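Local coordinates for hypothetical protein yfcE (Escherichia coli, PDB 1SU1) that is of unknown cellular role but belongs to the calcineurin-like phosphoesterase superfamily and binds two zinc ions at one end of its beta sandwich, at residues V91-R95 against P110-Q116; P155-Q159 against I201-A205; H165-G169 against V189-I193. All blocks are in the same frame, centred on the assembly; numbering follows the deposited sequence.

One principle runs through the three contacts: two mixed sheets laid face to face are closed both at their margins and between them. Contact 1 joins 91-95 to 110-116 at one margin, contact 2 joins 155-159 to 201-205 at the other, and contact 3 fills the layer beside contact 2. The centres of contacts 2 and 3 lie 5 Å apart, and Val-192 N sits 2.7 Å from Ala-202 O, a probable hydrogen bond. Contact 1 is across the chain's centre, its own centre about 23 Å from that of contact 2 and about 18 Å from that of contact 3. A zinc ion lies about 10 Å from the Arg-95 side chain, and a zinc ion about 9 Å from that of Asn-167.

Contact 1: V91-R95 against P110-Q116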
ATOM      1  N   VAL A  91     -15.337  14.217  11.549  1.00 19.28           N
ATOM      2  CA  VAL A  91     -14.794  14.154  10.199  1.00 20.29           C
ATOM      3  C   VAL A  91     -14.749  12.732   9.630  1.00 21.99           C
ATOM      4  O   VAL A  91     -14.436  11.774  10.341  1.00 20.13           O
ATOM      5  CB  VAL A  91     -13.357  14.722  10.142  1.00 19.54           C
ATOM      6  CG1 VAL A  91     -12.795  14.583   8.726  1.00 16.99           C
ATOM      7  CG2 VAL A  91     -13.354  16.190  10.562  1.00 19.19           C
ATOM      8  N   ILE A  92     -15.079  12.631   8.346  1.00 22.10           N
ATOM      9  CA  ILE A  92     -15.052  11.396   7.570  1.00 23.22           C
ATOM     10  C   ILE A  92     -14.197  11.800   6.361  1.00 23.53           C
ATOM     11  O   ILE A  92     -14.624  12.628   5.556  1.00 24.22           O
ATOM     12  CB  ILE A  92     -16.455  10.991   7.042  1.00 24.15           C
ATOM     13  CG1 ILE A  92     -17.422  10.725   8.200  1.00 24.80           C
ATOM     14  CG2 ILE A  92     -16.332   9.757   6.148  1.00 24.62           C
ATOM     15  CD1 ILE A  92     -17.023   9.582   9.104  1.00 24.24           C
ATOM     16  N   ALA A  93     -13.000  11.237   6.227  1.00 20.98           N
ATOM     17  CA  ALA A  93     -12.124  11.602   5.113  1.00 21.80           C
ATOM     18  C   ALA A  93     -11.611  10.427   4.268  1.00 21.22           C
ATOM     19  O   ALA A  93     -11.705   9.271   4.668  1.00 22.82           O
ATOM     20  CB  ALA A  93     -10.931  12.395   5.658  1.00 21.87           C
ATOM     21  N   VAL A  94     -11.083  10.742   3.087  1.00 20.36           N
ATOM     22  CA  VAL A  94     -10.494   9.751   2.189  1.00 20.42           C
ATOM     23  C   VAL A  94      -9.168  10.319   1.685  1.00 21.80           C
ATOM     24  O   VAL A  94      -9.029  11.535   1.495  1.00 18.70           O
ATOM     25  CB  VAL A  94     -11.406   9.400   0.979  1.00 22.50           C
ATOM     26  CG1 VAL A  94     -12.605   8.592   1.452  1.00 21.12           C
ATOM     27  CG2 VAL A  94     -11.861  10.671   0.259  1.00 24.29           C
ATOM     28  N   ARG A  95      -8.204   9.425   1.467  1.00 20.71           N
ATOM     29  CA  ARG A  95      -6.852   9.774   1.041  1.00 18.23           C
ATOM     30  C   ARG A  95      -6.691  10.415  -0.334  1.00 15.55           C
ATOM     31  O   ARG A  95      -7.205   9.903  -1.332  1.00 15.19           O
ATOM     32  CB  ARG A  95      -5.957   8.520   1.117  1.00 21.37           C
ATOM     33  CG  ARG A  95      -4.466   8.812   1.095  1.00 21.14           C
ATOM     34  CD  ARG A  95      -3.630   7.533   1.140  1.00 25.36           C
ATOM     35  NE  ARG A  95      -3.593   6.827  -0.142  1.00 22.43           N
ATOM     36  CZ  ARG A  95      -4.169   5.646  -0.369  1.00 21.47           C
ATOM     37  NH1 ARG A  95      -4.839   5.033   0.597  1.00 14.57           N
ATOM     38  NH2 ARG A  95      -4.062   5.072  -1.562  1.00 17.34           N
ATOM     39  N   PRO A 110      -9.010   9.594  10.979  1.00 24.44           N
ATOM     40  CA  PRO A 110      -8.508   8.698   9.921  1.00 22.74           C
ATOM     41  C   PRO A 110      -8.549   9.286   8.514  1.00 21.09           C
ATOM     42  O   PRO A 110      -9.617   9.634   8.019  1.00 23.12           O
ATOM     43  CB  PRO A 110      -9.426   7.473  10.026  1.00 21.00           C
ATOM     44  CG  PRO A 110      -9.981   7.550  11.426  1.00 27.32           C
ATOM     45  CD  PRO A 110     -10.199   9.021  11.634  1.00 23.92           C
ATOM     46  N   ILE A 111      -7.398   9.374   7.858  1.00 20.09           N
ATOM     47  CA  ILE A 111      -7.351   9.907   6.496  1.00 22.00           C
ATOM     48  C   ILE A 111      -6.727   8.953   5.457  1.00 23.02           C
ATOM     49  O   ILE A 111      -6.589   9.322   4.289  1.00 22.46           O
ATOM     50  CB  ILE A 111      -6.544  11.225   6.441  1.00 24.08           C
ATOM     51  CG1 ILE A 111      -5.112  10.972   6.921  1.00 21.97           C
ATOM     52  CG2 ILE A 111      -7.208  12.286   7.325  1.00 19.00           C
ATOM     53  CD1 ILE A 111      -4.119  11.998   6.445  1.00 22.09           C
ATOM     54  N   THR A 112      -6.355   7.739   5.869  1.00 20.64           N
ATOM     55  CA  THR A 112      -5.717   6.791   4.947  1.00 20.88           C
ATOM     56  C   THR A 112      -6.621   5.953   4.037  1.00 20.14           C
ATOM     57  O   THR A 112      -6.166   5.470   2.999  1.00 22.06           O
ATOM     58  CB  THR A 112      -4.754   5.829   5.701  1.00 18.30           C
ATOM     59  OG1 THR A 112      -5.455   5.157   6.755  1.00 16.54           O
ATOM     60  CG2 THR A 112      -3.583   6.611   6.297  1.00 16.73           C
ATOM     61  N   ALA A 113      -7.883   5.774   4.408  1.00 18.21           N
ATOM     62  CA  ALA A 113      -8.803   4.991   3.581  1.00 20.71           C
ATOM     63  C   ALA A 113      -8.914   5.570   2.166  1.00 22.88           C
ATOM     64  O   ALA A 113      -9.108   6.773   1.998  1.00 21.90           O
ATOM     65  CB  ALA A 113     -10.182   4.935   4.236  1.00 20.56           C
ATOM     66  N   PRO A 114      -8.801   4.714   1.128  1.00 21.08           N
ATOM     67  CA  PRO A 114      -8.887   5.165  -0.267  1.00 17.75           C
ATOM     68  C   PRO A 114     -10.310   5.477  -0.748  1.00 16.22           C
ATOM     69  O   PRO A 114     -10.497   6.164  -1.753  1.00 15.10           O
ATOM     70  CB  PRO A 114      -8.234   4.009  -1.036  1.00 21.04           C
ATOM     71  CG  PRO A 114      -8.676   2.817  -0.257  1.00 17.44           C
ATOM     72  CD  PRO A 114      -8.495   3.271   1.194  1.00 21.47           C
ATOM     73  N   TRP A 115     -11.300   4.939  -0.040  1.00 15.75           N
ATOM     74  CA  TRP A 115     -12.708   5.161  -0.344  1.00 16.22           C
ATOM     75  C   TRP A 115     -13.558   4.754   0.851  1.00 17.00           C
ATOM     76  O   TRP A 115     -13.084   4.043   1.737  1.00 17.74           O
ATOM     77  CB  TRP A 115     -13.145   4.380  -1.597  1.00 17.55           C
ATOM     78  CG  TRP A 115     -12.627   2.965  -1.676  1.00 24.01           C
ATOM     79  CD1 TRP A 115     -13.041   1.882  -0.936  1.00 21.43           C
ATOM     80  CD2 TRP A 115     -11.531   2.506  -2.477  1.00 21.64           C
ATOM     81  NE1 TRP A 115     -12.267   0.785  -1.227  1.00 20.20           N
ATOM     82  CE2 TRP A 115     -11.336   1.133  -2.171  1.00 21.67           C
ATOM     83  CE3 TRP A 115     -10.703   3.115  -3.433  1.00 18.58           C
ATOM     84  CZ2 TRP A 115     -10.325   0.367  -2.771  1.00 15.72           C
ATOM     85  CZ3 TRP A 115      -9.698   2.353  -4.034  1.00 23.65           C
ATOM     86  CH2 TRP A 115      -9.524   0.986  -3.701  1.00 18.39           C
ATOM     87  N   GLN A 116     -14.792   5.249   0.893  1.00 15.84           N
ATOM     88  CA  GLN A 116     -15.738   4.934   1.960  1.00 14.04           C
ATOM     89  C   GLN A 116     -17.132   5.096   1.360  1.00 14.59           C
ATOM     90  O   GLN A 116     -17.266   5.550   0.218  1.00 14.08           O
ATOM     91  CB  GLN A 116     -15.524   5.832   3.189  1.00 16.12           C
ATOM     92  CG  GLN A 116     -14.124   5.686   3.791  1.00 14.91           C
ATOM     93  CD  GLN A 116     -14.005   6.156   5.233  1.00 17.44           C
ATOM     94  OE1 GLN A 116     -14.616   5.591   6.137  1.00 21.45           O
ATOM     95  NE2 GLN A 116     -13.200   7.193   5.454  1.00 21.65           N
TER
HETATM   96  O   HOH W   1     -12.464   8.930   8.082  1.00 22.66           O
HETATM   97  O   HOH W   2      -9.624   7.852   5.826  1.00 24.67           O
HETATM   98  O   HOH W   3      -8.946   8.441  -2.520  1.00 12.23           O
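The backbones of 91-95 and 110-116 meet where strand 91-93 runs out, Arg-95 N giving a nearly straight hydrogen bond (169°) to Ala-113 O at 2.9 Å, while Val-94 CA makes a CA-H...O contact with the same oxygen at 3.3 Å. Arg-95 then reaches over the loop: CG stands anti to the backbone N (chi1 -163°), and a bend at chi3 brings NH1 to Thr-112 O at 2.8 Å, an acceptor lying in the guanidinium plane. NE of the same group forms a salt bridge with Glu-101 of the third subunit. Gln-116 NE2 makes a weak hydrogen bond to Ala-93 O at 2.7 Å, and its OE1 is held by Gln-117 of the second subunit. Val-94 CG1 packs on Gln-116 CG, and Ala-93 CB meets Ile-111 CG2 at 4.1 Å. Two waters bridge the strand to the loop: one accepts from Ala-93 N and donates to Pro-110 O, the other donates to Ala-93 O and accepts from Ala-113 N. The edge strands 91-93 and 115-119 are thus joined through Gln-116 and a hydrated loop, one margin of the metallophosphoesterase beta sandwich.

Contact 2: P155-Q159 against I201-A205; sequences PVAEQ and IAQVA
Ala-157 faces Gln-203 where two edge strands of different sheets lie side by side, closing one margin of the beta sandwich of a calcineurin-like phosphoesterase. The strand axes come within 5.3 Å and diverge by 31°, running in roughly the same direction. This is close to the spacing of neighbours in one sheet, yet the two segments share no backbone hydrogen bond, and each is paired instead within its own sheet. Val-156 and Glu-158 bond to Asn-167 and His-165, while Ala-202 and Val-204 bond to Val-192 and Leu-190.

The meeting is apolar and is made by small groups. Ala-157 CB points at the opposing strand and touches Ala-202 CB at 3.8 Å, methyl against methyl. That same methyl also lies over the backbone of Gln-203, 3.7 Å from its N, so a short side chain here lets the two main chains come near each other. Towards one end, the Pro-155 ring brings CG to Ile-201 CG2 at 4.2 Å, and both residues also rest on Val-192.

A backbone irregularity shapes the second strand. Ile-201 and Ala-202 both face Val-192 in a classic beta bulge, which lets two consecutive residues direct their CB atoms towards 155-159, where regular alternation would send one of them elsewhere.

The first bonds of the Gln-203 and Glu-158 side chains point away from the other strand; Gln-203 NE2 bonds to Ser-191 OG, and Glu-158 has a long, weak ion pair with Arg-160.

Val-204 covers the other end of the interface. Its CB lies 3.9 Å from Ala-157 C; a chi1 of 63°, with CG1 between the backbone N and the carbonyl carbon, puts CG1 4.1 Å from Ala-157 CB.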
ATOM      1  N   PRO A 155     -15.631  21.864 -10.294  1.00 25.45           N
ATOM      2  CA  PRO A 155     -16.942  21.486  -9.757  1.00 24.14           C
ATOM      3  C   PRO A 155     -17.836  20.773 -10.764  1.00 20.69           C
ATOM      4  O   PRO A 155     -17.872  21.134 -11.939  1.00 19.76           O
ATOM      5  CB  PRO A 155     -17.525  22.825  -9.324  1.00 26.51           C
ATOM      6  CG  PRO A 155     -17.054  23.725 -10.431  1.00 27.89           C
ATOM      7  CD  PRO A 155     -15.589  23.311 -10.582  1.00 28.40           C
ATOM      8  N   VAL A 156     -18.552  19.757 -10.299  1.00 17.48           N
ATOM      9  CA  VAL A 156     -19.447  19.018 -11.166  1.00 15.22           C
ATOM     10  C   VAL A 156     -20.663  18.577 -10.370  1.00 14.78           C
ATOM     11  O   VAL A 156     -20.567  18.287  -9.178  1.00 15.44           O
ATOM     12  CB  VAL A 156     -18.741  17.757 -11.774  1.00 20.35           C
ATOM     13  CG1 VAL A 156     -19.720  16.959 -12.620  1.00 20.82           C
ATOM     14  CG2 VAL A 156     -17.547  18.181 -12.622  1.00 18.45           C
ATOM     15  N   ALA A 157     -21.812  18.541 -11.032  1.00 15.51           N
ATOM     16  CA  ALA A 157     -23.051  18.100 -10.397  1.00 21.37           C
ATOM     17  C   ALA A 157     -23.981  17.783 -11.555  1.00 27.50           C
ATOM     18  O   ALA A 157     -24.652  18.669 -12.087  1.00 28.42           O
ATOM     19  CB  ALA A 157     -23.642  19.210  -9.521  1.00 22.60           C
ATOM     20  N   GLU A 158     -24.002  16.520 -11.964  1.00 30.64           N
ATOM     21  CA  GLU A 158     -24.831  16.129 -13.090  1.00 34.92           C
ATOM     22  C   GLU A 158     -24.931  14.621 -13.241  1.00 37.20           C
ATOM     23  O   GLU A 158     -24.147  13.867 -12.669  1.00 36.49           O
ATOM     24  CB  GLU A 158     -24.246  16.706 -14.380  1.00 36.66           C
ATOM     25  CG  GLU A 158     -22.884  16.136 -14.734  1.00 45.18           C
ATOM     26  CD  GLU A 158     -22.310  16.716 -16.016  1.00 52.87           C
ATOM     27  OE1 GLU A 158     -23.060  16.830 -17.009  1.00 57.70           O
ATOM     28  OE2 GLU A 158     -21.105  17.048 -16.035  1.00 56.79           O
ATOM     29  N   GLN A 159     -25.906  14.190 -14.027  1.00 39.79           N
ATOM     30  CA  GLN A 159     -26.086  12.781 -14.297  1.00 43.98           C
ATOM     31  C   GLN A 159     -25.274  12.494 -15.549  1.00 44.36           C
ATOM     32  O   GLN A 159     -25.423  13.176 -16.561  1.00 43.03           O
ATOM     33  CB  GLN A 159     -27.553  12.470 -14.568  1.00 48.32           C
ATOM     34  CG  GLN A 159     -27.838  10.992 -14.705  1.00 53.11           C
ATOM     35  CD  GLN A 159     -29.158  10.729 -15.384  1.00 58.00           C
ATOM     36  OE1 GLN A 159     -29.301  10.940 -16.592  1.00 60.51           O
ATOM     37  NE2 GLN A 159     -30.141  10.278 -14.612  1.00 58.66           N
ATOM     38  N   ILE A 201     -23.284  27.152  -7.387  1.00 27.29           N
ATOM     39  CA  ILE A 201     -22.481  27.021  -8.602  1.00 25.90           C
ATOM     40  C   ILE A 201     -23.034  25.897  -9.485  1.00 23.15           C
ATOM     41  O   ILE A 201     -22.998  25.974 -10.717  1.00 20.74           O
ATOM     42  CB  ILE A 201     -21.014  26.715  -8.244  1.00 30.37           C
ATOM     43  CG1 ILE A 201     -20.408  27.918  -7.515  1.00 28.10           C
ATOM     44  CG2 ILE A 201     -20.216  26.384  -9.504  1.00 31.23           C
ATOM     45  CD1 ILE A 201     -19.021  27.673  -6.962  1.00 29.85           C
ATOM     46  N   ALA A 202     -23.557  24.854  -8.848  1.00 22.51           N
ATOM     47  CA  ALA A 202     -24.113  23.705  -9.566  1.00 18.67           C
ATOM     48  C   ALA A 202     -24.839  22.808  -8.582  1.00 16.44           C
ATOM     49  O   ALA A 202     -24.483  22.756  -7.406  1.00 17.99           O
ATOM     50  CB  ALA A 202     -22.994  22.932 -10.246  1.00 19.50           C
ATOM     51  N   GLN A 203     -25.874  22.119  -9.045  1.00 16.50           N
ATOM     52  CA  GLN A 203     -26.606  21.221  -8.164  1.00 18.84           C
ATOM     53  C   GLN A 203     -27.359  20.160  -8.969  1.00 20.26           C
ATOM     54  O   GLN A 203     -27.712  20.374 -10.135  1.00 19.10           O
ATOM     55  CB  GLN A 203     -27.569  22.013  -7.258  1.00 19.06           C
ATOM     56  CG  GLN A 203     -28.560  22.893  -7.997  1.00 21.96           C
ATOM     57  CD  GLN A 203     -29.462  23.733  -7.067  1.00 22.98           C
ATOM     58  OE1 GLN A 203     -30.372  24.410  -7.537  1.00 22.90           O
ATOM     59  NE2 GLN A 203     -29.218  23.674  -5.757  1.00 16.56           N
ATOM     60  N   VAL A 204     -27.590  19.006  -8.350  1.00 20.74           N
ATOM     61  CA  VAL A 204     -28.294  17.930  -9.034  1.00 18.32           C
ATOM     62  C   VAL A 204     -29.163  17.192  -8.039  1.00 17.62           C
ATOM     63  O   VAL A 204     -28.785  17.014  -6.876  1.00 20.01           O
ATOM     64  CB  VAL A 204     -27.284  16.941  -9.712  1.00 21.56           C
ATOM     65  CG1 VAL A 204     -26.405  16.269  -8.655  1.00 16.52           C
ATOM     66  CG2 VAL A 204     -28.031  15.899 -10.537  1.00 17.13           C
ATOM     67  N   ALA A 205     -30.350  16.798  -8.484  1.00 18.62           N
ATOM     68  CA  ALA A 205     -31.265  16.050  -7.629  1.00 20.48           C
ATOM     69  C   ALA A 205     -31.059  14.582  -7.994  1.00 21.50           C
ATOM     70  O   ALA A 205     -31.103  14.213  -9.167  1.00 18.23           O
ATOM     71  CB  ALA A 205     -32.705  16.450  -7.899  1.00 17.88           C
TER

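Contact 3: H165-G169 against V189-I193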
ATOM      1  N   HIS A 165     -22.438  12.175 -11.066  1.00 20.25           N
ATOM      2  CA  HIS A 165     -21.082  12.601 -10.723  1.00 22.93           C
ATOM      3  C   HIS A 165     -21.214  13.870  -9.873  1.00 24.31           C
ATOM      4  O   HIS A 165     -22.016  14.762 -10.198  1.00 23.89           O
ATOM      5  CB  HIS A 165     -20.253  12.936 -11.970  1.00 24.76           C
ATOM      6  CG  HIS A 165     -19.861  11.746 -12.787  1.00 31.41           C
ATOM      7  ND1 HIS A 165     -18.832  11.787 -13.704  1.00 33.35           N
ATOM      8  CD2 HIS A 165     -20.377  10.496 -12.859  1.00 31.22           C
ATOM      9  CE1 HIS A 165     -18.733  10.618 -14.306  1.00 32.55           C
ATOM     10  NE2 HIS A 165     -19.660   9.816 -13.812  1.00 32.96           N
ATOM     11  N   PHE A 166     -20.435  13.954  -8.797  1.00 22.42           N
ATOM     12  CA  PHE A 166     -20.464  15.125  -7.932  1.00 22.33           C
ATOM     13  C   PHE A 166     -19.052  15.456  -7.438  1.00 23.37           C
ATOM     14  O   PHE A 166     -18.389  14.606  -6.835  1.00 23.59           O
ATOM     15  CB  PHE A 166     -21.397  14.903  -6.736  1.00 19.58           C
ATOM     16  CG  PHE A 166     -21.460  16.084  -5.796  1.00 24.51           C
ATOM     17  CD1 PHE A 166     -22.016  17.301  -6.207  1.00 23.27           C
ATOM     18  CD2 PHE A 166     -20.941  15.990  -4.507  1.00 21.80           C
ATOM     19  CE1 PHE A 166     -22.050  18.404  -5.345  1.00 24.12           C
ATOM     20  CE2 PHE A 166     -20.971  17.086  -3.639  1.00 25.94           C
ATOM     21  CZ  PHE A 166     -21.528  18.295  -4.061  1.00 22.17           C
ATOM     22  N   ASN A 167     -18.610  16.689  -7.705  1.00 21.41           N
ATOM     23  CA  ASN A 167     -17.293  17.189  -7.308  1.00 21.81           C
ATOM     24  C   ASN A 167     -17.469  18.609  -6.748  1.00 22.32           C
ATOM     25  O   ASN A 167     -17.845  19.512  -7.483  1.00 20.76           O
ATOM     26  CB  ASN A 167     -16.362  17.211  -8.525  1.00 17.54           C
ATOM     27  CG  ASN A 167     -14.928  17.585  -8.169  1.00 23.15           C
ATOM     28  OD1 ASN A 167     -14.667  18.253  -7.156  1.00 16.53           O
ATOM     29  ND2 ASN A 167     -13.978  17.163  -9.026  1.00 20.08           N
ATOM     30  N   PRO A 168     -17.169  18.819  -5.444  1.00 24.85           N
ATOM     31  CA  PRO A 168     -17.261  20.097  -4.697  1.00 24.60           C
ATOM     32  C   PRO A 168     -16.292  21.146  -5.184  1.00 23.07           C
ATOM     33  O   PRO A 168     -16.406  22.312  -4.827  1.00 24.85           O
ATOM     34  CB  PRO A 168     -16.899  19.723  -3.256  1.00 27.00           C
ATOM     35  CG  PRO A 168     -17.283  18.323  -3.153  1.00 29.76           C
ATOM     36  CD  PRO A 168     -16.981  17.692  -4.514  1.00 25.44           C
ATOM     37  N   GLY A 169     -15.339  20.722  -6.002  1.00 18.35           N
ATOM     38  CA  GLY A 169     -14.330  21.635  -6.495  1.00 14.29           C
ATOM     39  C   GLY A 169     -13.356  21.827  -5.350  1.00 14.98           C
ATOM     40  O   GLY A 169     -13.477  21.149  -4.319  1.00 14.81           O
ATOM     41  N   VAL A 189     -30.571  16.263  -2.635  1.00 17.68           N
ATOM     42  CA  VAL A 189     -29.937  17.156  -3.602  1.00 13.23           C
ATOM     43  C   VAL A 189     -28.486  17.405  -3.230  1.00 11.77           C
ATOM     44  O   VAL A 189     -28.161  17.571  -2.057  1.00 11.54           O
ATOM     45  CB  VAL A 189     -30.676  18.531  -3.705  1.00 17.04           C
ATOM     46  CG1 VAL A 189     -29.946  19.437  -4.698  1.00  6.76           C
ATOM     47  CG2 VAL A 189     -32.126  18.325  -4.154  1.00  9.77           C
ATOM     48  N   LEU A 190     -27.614  17.401  -4.235  1.00 11.53           N
ATOM     49  CA  LEU A 190     -26.196  17.652  -4.019  1.00 16.15           C
ATOM     50  C   LEU A 190     -25.868  19.002  -4.653  1.00 16.08           C
ATOM     51  O   LEU A 190     -26.116  19.206  -5.842  1.00 15.39           O
ATOM     52  CB  LEU A 190     -25.350  16.557  -4.676  1.00 17.53           C
ATOM     53  CG  LEU A 190     -25.258  15.214  -3.938  1.00 20.52           C
ATOM     54  CD1 LEU A 190     -24.758  14.139  -4.893  1.00 21.50           C
ATOM     55  CD2 LEU A 190     -24.330  15.360  -2.739  1.00 18.74           C
ATOM     56  N   SER A 191     -25.280  19.905  -3.873  1.00 16.69           N
ATOM     57  CA  SER A 191     -24.965  21.246  -4.380  1.00 18.50           C
ATOM     58  C   SER A 191     -23.524  21.705  -4.207  1.00 16.95           C
ATOM     59  O   SER A 191     -22.910  21.484  -3.161  1.00 16.03           O
ATOM     60  CB  SER A 191     -25.862  22.292  -3.690  1.00 15.93           C
ATOM     61  OG  SER A 191     -27.242  21.998  -3.840  1.00 16.38           O
ATOM     62  N   VAL A 192     -22.999  22.364  -5.235  1.00 17.05           N
ATOM     63  CA  VAL A 192     -21.663  22.949  -5.183  1.00 20.77           C
ATOM     64  C   VAL A 192     -21.951  24.423  -4.835  1.00 23.94           C
ATOM     65  O   VAL A 192     -22.697  25.097  -5.545  1.00 24.08           O
ATOM     66  CB  VAL A 192     -20.952  22.886  -6.544  1.00 20.54           C
ATOM     67  CG1 VAL A 192     -19.547  23.459  -6.419  1.00 24.27           C
ATOM     68  CG2 VAL A 192     -20.884  21.439  -7.034  1.00 21.54           C
ATOM     69  N   ILE A 193     -21.359  24.911  -3.749  1.00 23.79           N
ATOM     70  CA  ILE A 193     -21.595  26.269  -3.261  1.00 21.48           C
ATOM     71  C   ILE A 193     -20.340  27.123  -3.132  1.00 22.26           C
ATOM     72  O   ILE A 193     -19.335  26.677  -2.577  1.00 21.22           O
ATOM     73  CB  ILE A 193     -22.247  26.208  -1.874  1.00 19.26           C
ATOM     74  CG1 ILE A 193     -23.453  25.259  -1.921  1.00 16.08           C
ATOM     75  CG2 ILE A 193     -22.635  27.608  -1.407  1.00 21.98           C
ATOM     76  CD1 ILE A 193     -23.995  24.878  -0.549  1.00 13.39           C
TER
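Phe-166 sets CG opposite its backbone N (chi1 180°), sending the ring out of strand 163-167 towards strand 189-194, where the backbone of Leu-190 presents CB to it. Leu-190 CB lies over one ring face, 3.9 Å from the centroid and 18° off the normal, a CH-pi contact displaced towards the rim. With CG of the leucine anti to its carbonyl carbon (chi1 -78°), the branches spread along the phenyl group: CD1 reaches CB and CG of Phe-166, and CD2 reaches the CD2-CE2 side at 3.9 Å.

The far end of the ring meets the next residues of the strand. CZ comes 3.6 Å from Ser-191 O, which lies at the ring edge and near its plane, while Val-192 CG2 approaches CE1 at 3.7 Å. The valine's two methyls also lie along the chain beyond Phe-166, CG2 against Asn-167 O and CG1 against Pro-168 O.

As strand 163-167 gives way to a loop, Asn-167 OD1 accepts a hydrogen bond from Gly-169 N at 2.8 Å, forming an Asx turn. Gly-169 takes a positive phi, which suits glycine. The amide nitrogen of Asn-167 has a weak hydrogen bond to Gly-150 O, tying this turn to the loop next to the zinc ligand His-151.

The segments belong to different sheets, the axes of strands 165-167 and 189-193 approaching to 7.9 Å, and all six residues that touch are buried. With no hydrogen bond between the two segments, their cohesion rests on dispersion and CH-pi contacts, perhaps with a small electrostatic gain where the ring's edge hydrogens face Ser-191 O.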